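Local coordinates for cellulose biosynthesis protein BcsG (Salmonella typhimurium LT2, PDB 5OLT), which is required for cellulose biosynthesis and, through this zinc-binding extramembrane domain of the alkaline phosphatase family, probably acts as a transferase in biofilm formation, at residues A[102-107]-A[117-122]; A[108-113]-A[158-163]; A[32-37]-A[359-364]. All blocks are in the same frame, centred on the assembly; numbering follows the deposited sequence. Where two conformers were deposited one is given.

How the contacts relate
Followed from the N terminus, the chain enters helix 27-42, whose residues 32-37 meet strand 360-365 near the C terminus; contact 3 thus closes a loop of more than three hundred residues, and the other two are nested within it. Further on, after two strands of the central sheet, helix 102-110 serves both: its first turns meet 117-122 in contact 1, while its end meets 158-163 in contact 2. Because the order is 102-107, 108-113, 117-122, 158-163, the two loops cross, and they touch in space, with Arg108 NH1 bonded to Pro117 O. Contacts 1 and 2 join the helix that begins at the zinc site to 119-122 and 156-162; contact 3 joins the N-terminal helix to the C-terminal sheet.

Contact 1: residues A[102-107]-A[117-122]; sequences SGPAAI and PSHTRL. With ZN (zinc ion), chain B.
The helix that begins at the zinc site, 102-110, packs one side against the short helical turn around 119-122, with Pro104 and Ile107, one turn apart, meeting Leu122 and His119. Leu122 has the largest share of the contact, dividing its two methyls between the two partners: CD1 lies 3.8 Å from Pro104 CB, and CD2 lies 3.8 Å from Ile107 CG2. The Ile107 branch used is the one standing anti to the backbone N, which puts CG2 rather than the longer CG1 arm against the leucine. Pro104 also approaches the His119 ring, its CG at the ring edge, near the ring plane, 3.9 Å from CE1; the imidazole arrives there because CG is anti to the backbone N (chi1 -176°). No hydrogen bond joins the segments. The turn has its own brace, for Ser118 OG, at the N-cap, accepts from Arg121 N at 3.3 Å, and Glu356 accepts from His119 N. At the start of the helix Ser102 OG binds zinc at 2.0 Å, alongside Cys67, Glu266 and His267, and a water lies 2.5 Å from the metal. A metal-ligating nucleophile position at the N terminus of a helix is typical of the alkaline phosphatase superfamily, and Ser102 is consistent with that site.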
loop_
_atom_site.group_PDB
_atom_site.type_symbol
_atom_site.label_atom_id
_atom_site.label_comp_id
_atom_site.label_asym_id
_atom_site.label_seq_id
_atom_site.Cartn_x
_atom_site.Cartn_y
_atom_site.Cartn_z
ATOM N N SER A 102 -11.616 3.663 1.667
ATOM C CA SER A 102 -10.927 2.598 2.380
ATOM C C SER A 102 -11.148 1.210 1.804
ATOM O O SER A 102 -10.185 0.446 1.632
ATOM C CB SER A 102 -11.394 2.569 3.838
ATOM O OG SER A 102 -11.208 3.832 4.467
ATOM N N GLY A 103 -12.411 0.871 1.494
ATOM C CA GLY A 103 -12.703 -0.475 0.987
ATOM C C GLY A 103 -11.972 -0.784 -0.300
ATOM O O GLY A 103 -11.233 -1.769 -0.383
ATOM N N PRO A 104 -12.112 0.093 -1.301
ATOM C CA PRO A 104 -11.406 -0.166 -2.556
ATOM C C PRO A 104 -9.889 -0.159 -2.369
ATOM O O PRO A 104 -9.205 -0.920 -3.059
ATOM C CB PRO A 104 -11.834 0.986 -3.454
ATOM C CG PRO A 104 -12.980 1.621 -2.806
ATOM C CD PRO A 104 -13.112 1.176 -1.400
ATOM N N ALA A 105 -9.353 0.671 -1.457
ATOM C CA ALA A 105 -7.913 0.654 -1.223
ATOM C C ALA A 105 -7.437 -0.678 -0.722
ATOM O O ALA A 105 -6.392 -1.182 -1.179
ATOM C CB ALA A 105 -7.520 1.735 -0.238
ATOM N N ALA A 106 -8.164 -1.235 0.234
ATOM C CA ALA A 106 -7.770 -2.523 0.808
ATOM C C ALA A 106 -7.871 -3.632 -0.237
ATOM O O ALA A 106 -6.978 -4.483 -0.342
ATOM C CB ALA A 106 -8.631 -2.850 2.002
ATOM N N ILE A 107 -8.933 -3.618 -1.060
ATOM C CA ILE A 107 -9.057 -4.619 -2.102
ATOM C C ILE A 107 -7.909 -4.487 -3.117
ATOM O O ILE A 107 -7.332 -5.496 -3.529
ATOM C CB ILE A 107 -10.416 -4.487 -2.835
ATOM C CG1 ILE A 107 -11.586 -4.674 -1.844
ATOM C CG2 ILE A 107 -10.536 -5.570 -3.912
ATOM C CD1 ILE A 107 -12.903 -4.194 -2.438
ATOM N N PRO A 117 -6.739 -2.687 -11.801
ATOM C CA PRO A 117 -8.055 -2.777 -12.465
ATOM C C PRO A 117 -8.857 -1.491 -12.377
ATOM O O PRO A 117 -8.634 -0.645 -11.500
ATOM C CB PRO A 117 -8.782 -3.821 -11.630
ATOM C CG PRO A 117 -8.225 -3.679 -10.239
ATOM C CD PRO A 117 -6.764 -3.302 -10.453
ATOM N N SER A 118 -9.848 -1.363 -13.258
ATOM C CA SER A 118 -10.890 -0.349 -13.063
ATOM C C SER A 118 -11.627 -0.593 -11.759
ATOM O O SER A 118 -11.590 -1.703 -11.197
ATOM C CB SER A 118 -11.882 -0.378 -14.241
ATOM O OG SER A 118 -12.569 -1.629 -14.222
ATOM N N HIS A 119 -12.310 0.451 -11.279
ATOM C CA HIS A 119 -13.092 0.305 -10.090
ATOM C C HIS A 119 -14.149 -0.824 -10.210
ATOM O O HIS A 119 -14.311 -1.605 -9.273
ATOM C CB HIS A 119 -13.733 1.638 -9.713
ATOM C CG HIS A 119 -14.485 1.581 -8.434
ATOM N ND1 HIS A 119 -13.890 1.797 -7.209
ATOM C CD2 HIS A 119 -15.784 1.308 -8.183
ATOM C CE1 HIS A 119 -14.802 1.698 -6.254
ATOM N NE2 HIS A 119 -15.965 1.395 -6.823
ATOM N N THR A 120 -14.829 -0.862 -11.361
ATOM C CA THR A 120 -15.830 -1.892 -11.650
ATOM C C THR A 120 -15.240 -3.297 -11.407
ATOM O O THR A 120 -15.850 -4.106 -10.686
ATOM C CB THR A 120 -16.378 -1.773 -13.094
ATOM O OG1 THR A 120 -16.884 -0.447 -13.326
ATOM C CG2 THR A 120 -17.506 -2.774 -13.332
ATOM N N ARG A 121 -14.049 -3.537 -11.975
ATOM C CA ARG A 121 -13.370 -4.850 -11.936
ATOM C C ARG A 121 -12.987 -5.224 -10.488
ATOM O O ARG A 121 -12.881 -6.428 -10.130
ATOM C CB ARG A 121 -12.150 -4.865 -12.866
ATOM C CG ARG A 121 -12.289 -5.277 -14.325
ATOM C CD ARG A 121 -11.178 -6.321 -14.727
ATOM N NE ARG A 121 -9.796 -5.770 -14.903
ATOM C CZ ARG A 121 -8.642 -6.273 -14.436
ATOM N NH1 ARG A 121 -8.603 -7.420 -13.732
ATOM N NH2 ARG A 121 -7.471 -5.636 -14.704
ATOM N N LEU A 122 -12.796 -4.231 -9.621
ATOM C CA LEU A 122 -12.519 -4.562 -8.189
ATOM C C LEU A 122 -13.565 -5.360 -7.476
ATOM O O LEU A 122 -13.275 -6.040 -6.473
ATOM C CB LEU A 122 -12.397 -3.322 -7.305
ATOM C CG LEU A 122 -11.117 -2.609 -7.287
ATOM C CD1 LEU A 122 -11.241 -1.467 -6.286
ATOM C CD2 LEU A 122 -9.922 -3.509 -7.012
HETATM ZN ZN ZN B . -9.493 4.775 4.866
HETATM O O HOH W 1 -11.568 6.112 5.256
#

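Contact 2: residues A[108-113]-A[158-163]; sequences RLLRAS and KEVREN
Arg111 and Asn163 meet side-on, the guanidinium presenting its edge to the backbone carbonyl of the asparagine. Two nitrogens of Arg111 converge on the one acceptor: NH2 donates to Asn163 O at 2.8 Å, and NE donates to Asn163 O at 3.1 Å. They use the oxygen differently. The NH2 donor lies in the carbonyl plane on a lone pair, whereas NE stands nearly in line with the C=O bond (158°) and tilted 22° from that plane. Neither N-H points straight at the oxygen, the usual price of a fork closing on one atom. An extended chain from CG to NE carries the charged group across, and two bonds together restrict rotation of its plane.

A water also lies at the guanidinium edge, in plane; it accepts from Asn163 ND2 at 2.8 Å and, more weakly, from Arg111 NH2, so it joins the two side chains beyond the carbonyl. Arg111 NH1 turns to another backbone oxygen, that of Gln124.

The grip belongs to the packing of helix 102-110, which begins at the zinc site, on helix 156-162. Arg111 is the first residue to leave helical geometry after the former, and Asn163 lies at the C-terminal end of the 158-163 segment. The arginine thus reaches a carbonyl near the C-terminal end of helix 156-162, where the helix dipole would probably favour a cation.

Leu110 and Val160 supply the apolar part, their side chains crossing at about a right angle. Leu110 CD1 sits 4.1 Å from Val160 CG1, the methyl set anti to the backbone N (chi1 164°). Phe133 of helix 132-138 touches Leu110, and Val160 also packs on Ala106, one turn earlier in helix 102-110.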
loop_
_atom_site.group_PDB
_atom_site.type_symbol
_atom_site.label_atom_id
_atom_site.label_comp_id
_atom_site.label_asym_id
_atom_site.label_seq_id
_atom_site.Cartn_x
_atom_site.Cartn_y
_atom_site.Cartn_z
ATOM N N ARG A 108 -7.554 -3.255 -3.505
ATOM C CA ARG A 108 -6.458 -3.059 -4.449
ATOM C C ARG A 108 -5.147 -3.636 -3.874
ATOM O O ARG A 108 -4.390 -4.281 -4.581
ATOM C CB ARG A 108 -6.311 -1.592 -4.797
ATOM C CG ARG A 108 -7.442 -1.083 -5.687
ATOM C CD ARG A 108 -7.273 0.387 -6.070
ATOM N NE ARG A 108 -8.362 0.807 -6.979
ATOM C CZ ARG A 108 -8.435 0.472 -8.272
ATOM N NH1 ARG A 108 -7.464 -0.218 -8.876
ATOM N NH2 ARG A 108 -9.521 0.833 -8.983
ATOM N N LEU A 109 -4.879 -3.373 -2.604
ATOM C CA LEU A 109 -3.673 -3.904 -1.977
ATOM C C LEU A 109 -3.704 -5.434 -1.896
ATOM O O LEU A 109 -2.693 -6.095 -2.186
ATOM C CB LEU A 109 -3.553 -3.314 -0.559
ATOM C CG LEU A 109 -2.391 -3.809 0.329
ATOM C CD1 LEU A 109 -1.029 -3.736 -0.332
ATOM C CD2 LEU A 109 -2.385 -2.960 1.578
ATOM N N LEU A 110 -4.861 -6.004 -1.540
ATOM C CA LEU A 110 -4.979 -7.462 -1.473
ATOM C C LEU A 110 -4.850 -8.114 -2.857
ATOM O O LEU A 110 -4.397 -9.262 -2.963
ATOM C CB LEU A 110 -6.262 -7.902 -0.724
ATOM C CG LEU A 110 -6.208 -7.469 0.750
ATOM C CD1 LEU A 110 -7.586 -7.538 1.354
ATOM C CD2 LEU A 110 -5.238 -8.320 1.551
ATOM N N ARG A 111 -5.110 -7.334 -3.913
ATOM C CA ARG A 111 -4.951 -7.817 -5.284
ATOM C C ARG A 111 -3.651 -7.287 -5.916
ATOM O O ARG A 111 -3.543 -7.133 -7.133
ATOM C CB ARG A 111 -6.176 -7.469 -6.125
ATOM C CG ARG A 111 -7.445 -8.153 -5.655
ATOM C CD ARG A 111 -8.600 -7.838 -6.592
ATOM N NE ARG A 111 -9.828 -8.403 -6.048
ATOM C CZ ARG A 111 -10.975 -8.421 -6.714
ATOM N NH1 ARG A 111 -11.013 -7.939 -7.965
ATOM N NH2 ARG A 111 -12.036 -8.988 -6.130
ATOM N N ALA A 112 -2.605 -7.064 -5.080
ATOM C CA ALA A 112 -1.381 -6.419 -5.558
ATOM C C ALA A 112 -0.598 -7.203 -6.635
ATOM O O ALA A 112 0.277 -6.609 -7.266
ATOM C CB ALA A 112 -0.428 -6.155 -4.391
ATOM N N SER A 113 -0.865 -8.526 -6.777
ATOM C CA SER A 113 -0.024 -9.331 -7.664
ATOM C C SER A 113 -0.425 -9.270 -9.131
ATOM O O SER A 113 0.283 -9.841 -9.954
ATOM C CB SER A 113 0.027 -10.768 -7.168
ATOM O OG SER A 113 0.594 -10.815 -5.838
ATOM N N LYS A 158 -16.275 -6.955 5.788
ATOM C CA LYS A 158 -16.949 -7.762 4.738
ATOM C C LYS A 158 -16.274 -7.580 3.364
ATOM O O LYS A 158 -16.082 -8.561 2.654
ATOM C CB LYS A 158 -18.436 -7.445 4.696
ATOM C CG LYS A 158 -19.201 -8.026 5.876
ATOM C CD LYS A 158 -20.678 -7.649 5.814
ATOM C CE LYS A 158 -21.449 -8.242 6.987
ATOM N NZ LYS A 158 -22.817 -7.656 7.073
ATOM N N GLU A 159 -15.890 -6.340 3.002
ATOM C CA GLU A 159 -15.200 -6.103 1.731
ATOM C C GLU A 159 -13.840 -6.802 1.695
ATOM O O GLU A 159 -13.484 -7.435 0.676
ATOM C CB GLU A 159 -15.051 -4.595 1.423
ATOM C CG GLU A 159 -16.379 -3.858 1.253
ATOM C CD GLU A 159 -16.309 -2.683 0.292
ATOM O OE1 GLU A 159 -15.215 -2.365 -0.194
ATOM O OE2 GLU A 159 -17.358 -2.073 0.003
ATOM N N VAL A 160 -13.094 -6.730 2.797
ATOM C CA VAL A 160 -11.794 -7.421 2.883
ATOM C C VAL A 160 -11.952 -8.935 2.671
ATOM O O VAL A 160 -11.122 -9.548 1.969
ATOM C CB VAL A 160 -11.119 -7.100 4.250
ATOM C CG1 VAL A 160 -9.980 -8.055 4.585
ATOM C CG2 VAL A 160 -10.633 -5.657 4.260
ATOM N N ARG A 161 -12.994 -9.531 3.276
ATOM C CA ARG A 161 -13.265 -10.969 3.108
ATOM C C ARG A 161 -13.759 -11.309 1.692
ATOM O O ARG A 161 -13.188 -12.198 1.032
ATOM C CB ARG A 161 -14.287 -11.451 4.149
ATOM C CG ARG A 161 -13.784 -11.324 5.572
ATOM C CD ARG A 161 -14.447 -12.357 6.464
ATOM N NE ARG A 161 -13.661 -12.514 7.681
ATOM C CZ ARG A 161 -14.071 -12.216 8.907
ATOM N NH1 ARG A 161 -15.299 -11.749 9.125
ATOM N NH2 ARG A 161 -13.231 -12.402 9.925
ATOM N N GLU A 162 -14.769 -10.575 1.218
ATOM C CA GLU A 162 -15.491 -10.956 -0.005
ATOM C C GLU A 162 -14.785 -10.581 -1.284
ATOM O O GLU A 162 -14.746 -11.354 -2.245
ATOM C CB GLU A 162 -16.905 -10.357 -0.008
ATOM C CG GLU A 162 -17.814 -10.938 1.072
ATOM C CD GLU A 162 -19.242 -10.391 1.028
ATOM O OE1 GLU A 162 -19.538 -9.446 0.251
ATOM O OE2 GLU A 162 -20.083 -10.915 1.788
ATOM N N ASN A 163 -14.262 -9.365 -1.339
ATOM C CA ASN A 163 -13.564 -8.904 -2.533
ATOM C C ASN A 163 -12.051 -8.975 -2.392
ATOM O O ASN A 163 -11.331 -9.145 -3.389
ATOM C CB ASN A 163 -13.989 -7.464 -2.820
ATOM C CG ASN A 163 -15.479 -7.360 -3.000
ATOM O OD1 ASN A 163 -16.193 -6.715 -2.213
ATOM N ND2 ASN A 163 -15.953 -8.026 -3.990
HETATM O O HOH W 2 -14.935 -9.819 -5.839
#

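Contact 3: residues A[32-37]-A[359-364]; sequences AWLNTF and NAVVIQ
Apolar contacts between Leu34 and Trp33 of helix 27-42 and Val361 and Ile363 of strand 360-365 hold these two elements together, a worked example of a helix laid across a strand. Leu34 and Val361 reach toward each other tip to tip: Leu34 CD2 comes within 4.0 Å of Val361 CG1, and CD1 of the same leucine is 4.1 Å from that methyl, so one valine branch is set against both leucine methyls. The branch is brought there by standing anti to the backbone N (chi1 -176°). Ile363, two residues on and on the same side of the strand, sits by both helix residues, its CG2 lying 4.3 Å from Leu34 CD1.

The aromatic contact is of another shape. Trp33 and Ile363 slide past each other in opposite directions, and the six-membered part of the indole takes two methyls, with CZ3 at 4.0 Å from Ile363 CG2 and CE3 at 4.0 Å from Ile363 CD1. Phe37 CB, one turn along the helix, covers one face of the indole toward its rim, and Tyr365 meets the ring edge-to-face.

Polar bonds stay within the helix or lead outside. Thr36 OG1 donates to Ala32 O at 2.9 Å from above the carbonyl plane, while Trp33 NE1 is bonded to Pro19 O.

The axes of 32-37 and 360-364 run at 92° and come within 10.8 Å of each other. Strand 360-365 is an inner member of the four-stranded antiparallel C-terminal sheet, between 355-357 and 368-373; helix 27-42 covers one face, touching Arg372 of the latter strand, while Val362 packs on Pro287 of helix 287-290.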
loop_
_atom_site.group_PDB
_atom_site.type_symbol
_atom_site.label_atom_id
_atom_site.label_comp_id
_atom_site.label_asym_id
_atom_site.label_seq_id
_atom_site.Cartn_x
_atom_site.Cartn_y
_atom_site.Cartn_z
ATOM N N ALA A 32 -9.096 7.370 -24.671
ATOM C CA ALA A 32 -8.324 6.320 -25.330
ATOM C C ALA A 32 -7.104 5.924 -24.476
ATOM O O ALA A 32 -6.786 4.745 -24.354
ATOM C CB ALA A 32 -7.897 6.745 -26.719
ATOM N N TRP A 33 -6.419 6.927 -23.899
ATOM C CA TRP A 33 -5.285 6.656 -23.029
ATOM C C TRP A 33 -5.705 5.757 -21.849
ATOM O O TRP A 33 -4.992 4.784 -21.533
ATOM C CB TRP A 33 -4.632 7.962 -22.533
ATOM C CG TRP A 33 -3.418 7.664 -21.724
ATOM C CD1 TRP A 33 -2.150 7.508 -22.180
ATOM C CD2 TRP A 33 -3.372 7.403 -20.309
ATOM N NE1 TRP A 33 -1.318 7.151 -21.151
ATOM C CE2 TRP A 33 -2.040 7.090 -19.990
ATOM C CE3 TRP A 33 -4.344 7.412 -19.278
ATOM C CZ2 TRP A 33 -1.639 6.781 -18.678
ATOM C CZ3 TRP A 33 -3.944 7.090 -17.977
ATOM C CH2 TRP A 33 -2.610 6.784 -17.692
ATOM N N LEU A 34 -6.847 6.076 -21.235
ATOM C CA LEU A 34 -7.285 5.263 -20.107
ATOM C C LEU A 34 -7.562 3.810 -20.515
ATOM O O LEU A 34 -7.200 2.881 -19.793
ATOM C CB LEU A 34 -8.487 5.903 -19.421
ATOM C CG LEU A 34 -9.010 5.211 -18.143
ATOM C CD1 LEU A 34 -7.971 5.311 -17.000
ATOM C CD2 LEU A 34 -10.331 5.809 -17.702
ATOM N N ASN A 35 -8.246 3.623 -21.657
ATOM C CA ASN A 35 -8.462 2.281 -22.127
ATOM C C ASN A 35 -7.151 1.547 -22.424
ATOM O O ASN A 35 -7.033 0.354 -22.143
ATOM C CB ASN A 35 -9.408 2.281 -23.345
ATOM C CG ASN A 35 -10.872 2.267 -22.939
ATOM O OD1 ASN A 35 -11.270 1.532 -22.036
ATOM N ND2 ASN A 35 -11.668 3.109 -23.576
ATOM N N THR A 36 -6.164 2.287 -22.949
ATOM C CA THR A 36 -4.814 1.732 -23.217
ATOM C C THR A 36 -4.139 1.314 -21.903
ATOM O O THR A 36 -3.551 0.243 -21.825
ATOM C CB THR A 36 -3.968 2.737 -24.000
ATOM O OG1 THR A 36 -4.648 2.987 -25.227
ATOM C CG2 THR A 36 -2.583 2.176 -24.306
ATOM N N PHE A 37 -4.292 2.164 -20.875
ATOM C CA PHE A 37 -3.790 1.832 -19.544
ATOM C C PHE A 37 -4.459 0.552 -19.014
ATOM O O PHE A 37 -3.778 -0.364 -18.568
ATOM C CB PHE A 37 -4.019 3.039 -18.618
ATOM C CG PHE A 37 -3.793 2.759 -17.134
ATOM C CD1 PHE A 37 -2.519 2.820 -16.578
ATOM C CD2 PHE A 37 -4.866 2.455 -16.303
ATOM C CE1 PHE A 37 -2.310 2.581 -15.211
ATOM C CE2 PHE A 37 -4.672 2.189 -14.949
ATOM C CZ PHE A 37 -3.396 2.273 -14.400
ATOM N N ASN A 359 -17.475 6.717 -9.068
ATOM C CA ASN A 359 -18.015 7.754 -9.924
ATOM C C ASN A 359 -17.016 8.656 -10.620
ATOM O O ASN A 359 -17.387 9.547 -11.367
ATOM C CB ASN A 359 -18.949 8.629 -9.075
ATOM C CG ASN A 359 -20.199 7.906 -8.615
ATOM O OD1 ASN A 359 -20.236 7.263 -7.553
ATOM N ND2 ASN A 359 -21.270 8.076 -9.385
ATOM N N ALA A 360 -15.731 8.445 -10.360
ATOM C CA ALA A 360 -14.737 9.405 -10.806
ATOM C C ALA A 360 -13.432 8.710 -11.091
ATOM O O ALA A 360 -13.044 7.779 -10.364
ATOM C CB ALA A 360 -14.518 10.461 -9.729
ATOM N N VAL A 361 -12.768 9.175 -12.153
ATOM C CA VAL A 361 -11.375 8.764 -12.463
ATOM C C VAL A 361 -10.513 10.022 -12.517
ATOM O O VAL A 361 -10.936 11.057 -13.060
ATOM C CB VAL A 361 -11.284 8.031 -13.832
ATOM C CG1 VAL A 361 -9.875 7.538 -14.069
ATOM C CG2 VAL A 361 -12.247 6.823 -13.940
ATOM N N VAL A 362 -9.318 9.929 -11.917
ATOM C CA VAL A 362 -8.355 11.016 -11.965
ATOM C C VAL A 362 -7.095 10.437 -12.605
ATOM O O VAL A 362 -6.619 9.359 -12.219
ATOM C CB VAL A 362 -8.032 11.565 -10.563
ATOM C CG1 VAL A 362 -6.892 12.564 -10.619
ATOM C CG2 VAL A 362 -9.272 12.230 -9.991
ATOM N N ILE A 363 -6.536 11.187 -13.551
ATOM C CA ILE A 363 -5.252 10.825 -14.193
ATOM C C ILE A 363 -4.345 12.035 -14.264
ATOM O O ILE A 363 -4.796 13.177 -14.101
ATOM C CB ILE A 363 -5.436 10.240 -15.629
ATOM C CG1 ILE A 363 -5.906 11.322 -16.620
ATOM C CG2 ILE A 363 -6.416 9.049 -15.558
ATOM C CD1 ILE A 363 -6.053 10.837 -18.071
ATOM N N GLN A 364 -3.059 11.766 -14.488
ATOM C CA GLN A 364 -2.092 12.791 -14.873
ATOM C C GLN A 364 -1.832 12.615 -16.355
ATOM O O GLN A 364 -1.520 11.518 -16.792
ATOM C CB GLN A 364 -0.792 12.649 -14.091
ATOM C CG GLN A 364 -0.927 12.899 -12.606
ATOM C CD GLN A 364 -0.897 14.369 -12.239
ATOM O OE1 GLN A 364 -0.625 15.228 -13.066
ATOM N NE2 GLN A 364 -1.145 14.648 -10.988
#